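Local coordinates for protein N-acetylglucosamine-6-phosphate deacetylase (Thermotoga maritima, PDB 1O12) that probably removes the acetyl group from N-acetylglucosamine-6-phosphate, as a metal-dependent hydrolase of the NagA family, at residues G123-G128 / A159-F164; D59-G64 / L91-S96. One frame throughout, in Å; residues are numbered along the deposited sequence.

Interaction 1: G123-G128 / A159-F164; sequences GVHLEG and AKMLTF. With FE (Fe (III) ion), chain C.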
# COMPACT_ATOMS: atom_id res chain seq x y z
N GLY A 123 -17.86 -24.68 11.52
CA GLY A 123 -17.12 -24.96 12.73
C GLY A 123 -16.91 -23.73 13.59
O GLY A 123 -17.73 -22.79 13.61
N VAL A 124 -15.76 -23.71 14.25
CA VAL A 124 -15.44 -22.64 15.15
C VAL A 124 -14.16 -21.92 14.82
O VAL A 124 -13.16 -22.56 14.51
CB VAL A 124 -15.37 -23.18 16.59
CG1 VAL A 124 -14.77 -22.13 17.55
CG2 VAL A 124 -16.78 -23.58 17.03
N HIS A 125 -14.21 -20.59 14.87
CA HIS A 125 -13.03 -19.75 14.62
C HIS A 125 -12.61 -19.25 15.98
O HIS A 125 -13.35 -18.50 16.66
CB HIS A 125 -13.36 -18.58 13.68
CG HIS A 125 -12.24 -17.60 13.51
ND1 HIS A 125 -12.32 -16.53 12.63
CD2 HIS A 125 -11.04 -17.49 14.12
CE1 HIS A 125 -11.22 -15.81 12.72
NE2 HIS A 125 -10.42 -16.37 13.62
N LEU A 126 -11.42 -19.70 16.39
CA LEU A 126 -10.87 -19.34 17.68
C LEU A 126 -9.99 -18.10 17.55
O LEU A 126 -8.81 -18.19 17.17
CB LEU A 126 -10.08 -20.53 18.26
CG LEU A 126 -10.79 -21.87 18.53
CD1 LEU A 126 -9.78 -22.96 18.83
CD2 LEU A 126 -11.73 -21.74 19.70
N GLU A 127 -10.60 -16.96 17.86
CA GLU A 127 -9.92 -15.67 17.82
C GLU A 127 -9.38 -15.46 19.23
O GLU A 127 -10.13 -15.14 20.14
CB GLU A 127 -10.88 -14.54 17.48
CG GLU A 127 -10.18 -13.29 16.93
CD GLU A 127 -10.99 -12.03 17.09
OE1 GLU A 127 -12.16 -11.97 16.67
OE2 GLU A 127 -10.45 -11.07 17.66
N GLY A 128 -8.09 -15.63 19.40
CA GLY A 128 -7.53 -15.51 20.72
C GLY A 128 -7.57 -16.94 21.25
O GLY A 128 -8.19 -17.79 20.62
N ALA A 159 -12.78 -27.06 15.36
CA ALA A 159 -12.11 -25.78 15.17
C ALA A 159 -11.76 -25.78 13.67
O ALA A 159 -11.39 -26.82 13.12
CB ALA A 159 -10.83 -25.72 15.99
N LYS A 160 -11.89 -24.63 13.02
CA LYS A 160 -11.59 -24.56 11.60
C LYS A 160 -10.62 -23.47 11.29
O LYS A 160 -9.96 -23.50 10.26
CB LYS A 160 -12.87 -24.33 10.81
CG LYS A 160 -13.80 -25.54 10.82
CD LYS A 160 -13.17 -26.76 10.17
CE LYS A 160 -14.00 -28.04 10.39
NZ LYS A 160 -13.35 -29.29 9.87
N MSE A 161 -10.51 -22.50 12.19
CA MSE A 161 -9.63 -21.37 11.98
C MSE A 161 -9.13 -20.86 13.31
O MSE A 161 -9.79 -21.01 14.34
CB MSE A 161 -10.39 -20.27 11.24
CG MSE A 161 -9.53 -19.12 10.86
SE MSE A 161 -10.42 -17.87 9.67
CE MSE A 161 -10.34 -18.85 7.98
N LEU A 162 -7.98 -20.23 13.31
CA LEU A 162 -7.42 -19.74 14.56
C LEU A 162 -6.64 -18.47 14.32
O LEU A 162 -5.77 -18.45 13.46
CB LEU A 162 -6.49 -20.82 15.10
CG LEU A 162 -5.60 -20.79 16.34
CD1 LEU A 162 -4.90 -19.45 16.51
CD2 LEU A 162 -6.44 -21.15 17.51
N THR A 163 -6.95 -17.41 15.06
CA THR A 163 -6.19 -16.17 14.91
C THR A 163 -5.15 -16.00 16.03
O THR A 163 -5.49 -15.94 17.22
CB THR A 163 -7.10 -14.93 14.92
OG1 THR A 163 -7.93 -14.95 13.77
CG2 THR A 163 -6.25 -13.65 14.89
N PHE A 164 -3.88 -15.90 15.63
CA PHE A 164 -2.76 -15.75 16.57
C PHE A 164 -1.78 -14.61 16.23
O PHE A 164 -1.75 -14.09 15.09
CB PHE A 164 -1.97 -17.05 16.61
CG PHE A 164 -1.06 -17.23 15.43
CD1 PHE A 164 0.32 -17.07 15.57
CD2 PHE A 164 -1.58 -17.49 14.16
CE1 PHE A 164 1.15 -17.17 14.48
CE2 PHE A 164 -0.75 -17.59 13.04
CZ PHE A 164 0.62 -17.43 13.20
FE FE C . -10.39 -9.00 16.95
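His125 and Met161, a selenomethionine in this crystal, meet across two neighbouring parallel strands of the amidohydrolase TIM barrel. Strand 121-127 illustrates how a barrel strand can hold its frame with backbone bonds while one of its side chains, that of Glu127, serves a metal site. A beta bulge at Lys160 shifts the register by one residue. Val124 O takes the amide of Lys160, after which the ladder continues from Leu126 N to Met161 O (2.9 Å) and from Thr163 N to Leu126 O.

His125 can be followed outward. Its CB lies near Met161 CB, CG stands anti to the backbone N (chi1 173°), and the ring beyond it comes nearer to the partner strand. Met161 CG then stands over the ring centre in a CH-pi contact, 3.9 Å from the centroid and only 7° off the normal. The selenium sits over the same face, with SE 3.8 Å from both ND1 and CE1 of His125. His125 CD2 lies 3.7 Å from Met161 O. At the tip, His125 NE2 is hydrogen-bonded to Thr163 OG1 over 2.9 Å, while ND1 bonds to Pro60 O, so both ring nitrogens are held and the ring's rotation is fixed. Thr163 OG1 also pairs with Thr208.

On the other sheet face, Leu126 CB packs on Leu162 CD2 and its CD1 on Ala159 CB, beneath helix 99-115. Glu127, next to Thr163, runs out extended to the metal site completed by His188 and His209; His139 also bonds to its OE2. Glu127 OE2 itself reaches the iron at 2.2 Å.

Interaction 2: D59-G64 / L91-S96; sequences DPHIHG and LATTVS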
# COMPACT_ATOMS: atom_id res chain seq x y z
N ASP A 59 -19.11 -16.37 5.87
CA ASP A 59 -18.63 -15.45 6.90
C ASP A 59 -17.77 -16.26 7.86
O ASP A 59 -18.28 -16.96 8.72
CB ASP A 59 -19.78 -14.79 7.67
CG ASP A 59 -19.31 -13.57 8.46
OD1 ASP A 59 -18.08 -13.42 8.60
OD2 ASP A 59 -20.14 -12.77 8.94
N PRO A 60 -16.44 -16.14 7.74
CA PRO A 60 -15.52 -16.89 8.60
C PRO A 60 -15.23 -16.18 9.90
O PRO A 60 -14.45 -16.68 10.72
CB PRO A 60 -14.28 -17.02 7.73
CG PRO A 60 -14.24 -15.65 7.05
CD PRO A 60 -15.69 -15.41 6.68
N HIS A 61 -15.86 -15.03 10.10
CA HIS A 61 -15.59 -14.25 11.30
C HIS A 61 -16.82 -13.50 11.80
O HIS A 61 -17.04 -12.36 11.39
CB HIS A 61 -14.46 -13.25 11.02
CG HIS A 61 -13.84 -12.67 12.25
ND1 HIS A 61 -12.64 -12.00 12.23
CD2 HIS A 61 -14.26 -12.66 13.53
CE1 HIS A 61 -12.34 -11.61 13.45
NE2 HIS A 61 -13.30 -11.99 14.26
N ILE A 62 -17.60 -14.13 12.67
CA ILE A 62 -18.79 -13.52 13.26
C ILE A 62 -18.99 -14.11 14.67
O ILE A 62 -19.05 -15.33 14.82
CB ILE A 62 -20.08 -13.76 12.39
CG1 ILE A 62 -21.33 -13.34 13.16
CG2 ILE A 62 -20.18 -15.20 11.97
CD1 ILE A 62 -22.62 -13.44 12.34
N HIS A 63 -19.12 -13.24 15.67
CA HIS A 63 -19.30 -13.64 17.07
C HIS A 63 -20.74 -13.98 17.43
O HIS A 63 -21.01 -14.97 18.11
CB HIS A 63 -18.80 -12.50 17.98
CG HIS A 63 -17.41 -12.06 17.68
ND1 HIS A 63 -16.31 -12.76 18.13
CD2 HIS A 63 -16.93 -11.08 16.88
CE1 HIS A 63 -15.21 -12.22 17.62
NE2 HIS A 63 -15.56 -11.21 16.85
N GLY A 64 -21.66 -13.13 16.98
CA GLY A 64 -23.06 -13.30 17.28
C GLY A 64 -23.81 -12.30 16.44
O GLY A 64 -23.18 -11.53 15.70
N LEU A 91 -18.50 -19.49 10.44
CA LEU A 91 -17.64 -19.95 11.51
C LEU A 91 -17.99 -19.09 12.73
O LEU A 91 -17.75 -17.87 12.74
CB LEU A 91 -16.18 -19.74 11.10
CG LEU A 91 -15.18 -20.88 10.86
CD1 LEU A 91 -15.84 -22.08 10.22
CD2 LEU A 91 -14.02 -20.33 10.01
N ALA A 92 -18.59 -19.74 13.72
CA ALA A 92 -18.95 -19.11 14.99
C ALA A 92 -17.60 -18.79 15.61
O ALA A 92 -16.82 -19.67 15.90
CB ALA A 92 -19.73 -20.08 15.84
N THR A 93 -17.33 -17.52 15.81
CA THR A 93 -16.04 -17.05 16.31
C THR A 93 -16.04 -16.73 17.78
O THR A 93 -16.95 -16.08 18.28
CB THR A 93 -15.61 -15.81 15.49
OG1 THR A 93 -15.88 -16.06 14.10
CG2 THR A 93 -14.12 -15.50 15.67
N THR A 94 -15.01 -17.17 18.46
CA THR A 94 -14.89 -16.92 19.89
C THR A 94 -14.02 -15.70 20.13
O THR A 94 -13.50 -15.08 19.20
CB THR A 94 -14.21 -18.11 20.57
OG1 THR A 94 -12.91 -18.30 19.98
CG2 THR A 94 -15.03 -19.38 20.37
N VAL A 95 -13.89 -15.34 21.40
CA VAL A 95 -12.99 -14.25 21.78
C VAL A 95 -12.04 -14.91 22.80
O VAL A 95 -12.21 -16.09 23.09
CB VAL A 95 -13.75 -13.07 22.42
CG1 VAL A 95 -14.54 -12.36 21.36
CG2 VAL A 95 -14.66 -13.56 23.52
N SER A 96 -11.05 -14.20 23.31
CA SER A 96 -10.15 -14.79 24.30
C SER A 96 -10.97 -15.27 25.50
O SER A 96 -11.88 -14.58 25.98
CB SER A 96 -9.10 -13.78 24.76
OG SER A 96 -8.20 -13.50 23.71
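The hydroxyl of Thr93 stands in for a backbone acceptor: Thr93 OG1 takes the amide N of Ile62 at 3.0 Å, through a bent bond (137°), and itself donates to Leu91 O. The setting is the His-x-His motif of the amidohydrolase TIM barrel, His61-Ile62-His63, lying parallel to strand 87-93. OG1 is anti to the carbonyl carbon (chi1 -44°), and from there it bridges the Ile62 amide of 59-64 and Leu91 O of its own strand. A valine in place of Thr93 would probably leave the Ile62 amide and Leu91 O without this mate. Backbone bonds flank the hydroxyl, Leu91 N to Asp59 O and Thr93 N to Ile62 O, and Asp59 OD1 closes an Asx turn by receiving His61 N at 3.1 Å from above the carboxylate plane.

The Thr93 methyl, CG2, touches His61 CD2 at 3.6 Å, the two side chains crossing at about a right angle. The His61 ring is gripped at ND1 by Glu237. His63 bonds through NE2 to Asp267, the predicted proton donor/acceptor. The other ring nitrogen, His63 ND1, makes a weak, 3.4 Å bond to Thr93 O, and Val95 CG1 lies 3.7 Å from that ND1.

The centres of interactions 1 and 2 lie about 8 Å apart, and along the chain interaction 2 closes before interaction 1 opens. The segments follow one another round the barrel: strands 87-93, 121-127 and 159-164 are parallel neighbours in that order, and 59-64 lies against 87-93. The two contacts touch directly: Glu127 OE1 probably bonds to His61 NE2 at 2.7 Å, and the Thr94 amide to His125 O. One carboxylate thus joins the iron to the His-x-His motif, whose His61 serves here as a second-shell partner with its side chain about 5 Å from the ion. Built this way, barrel framework and metal centre share the same strand ends.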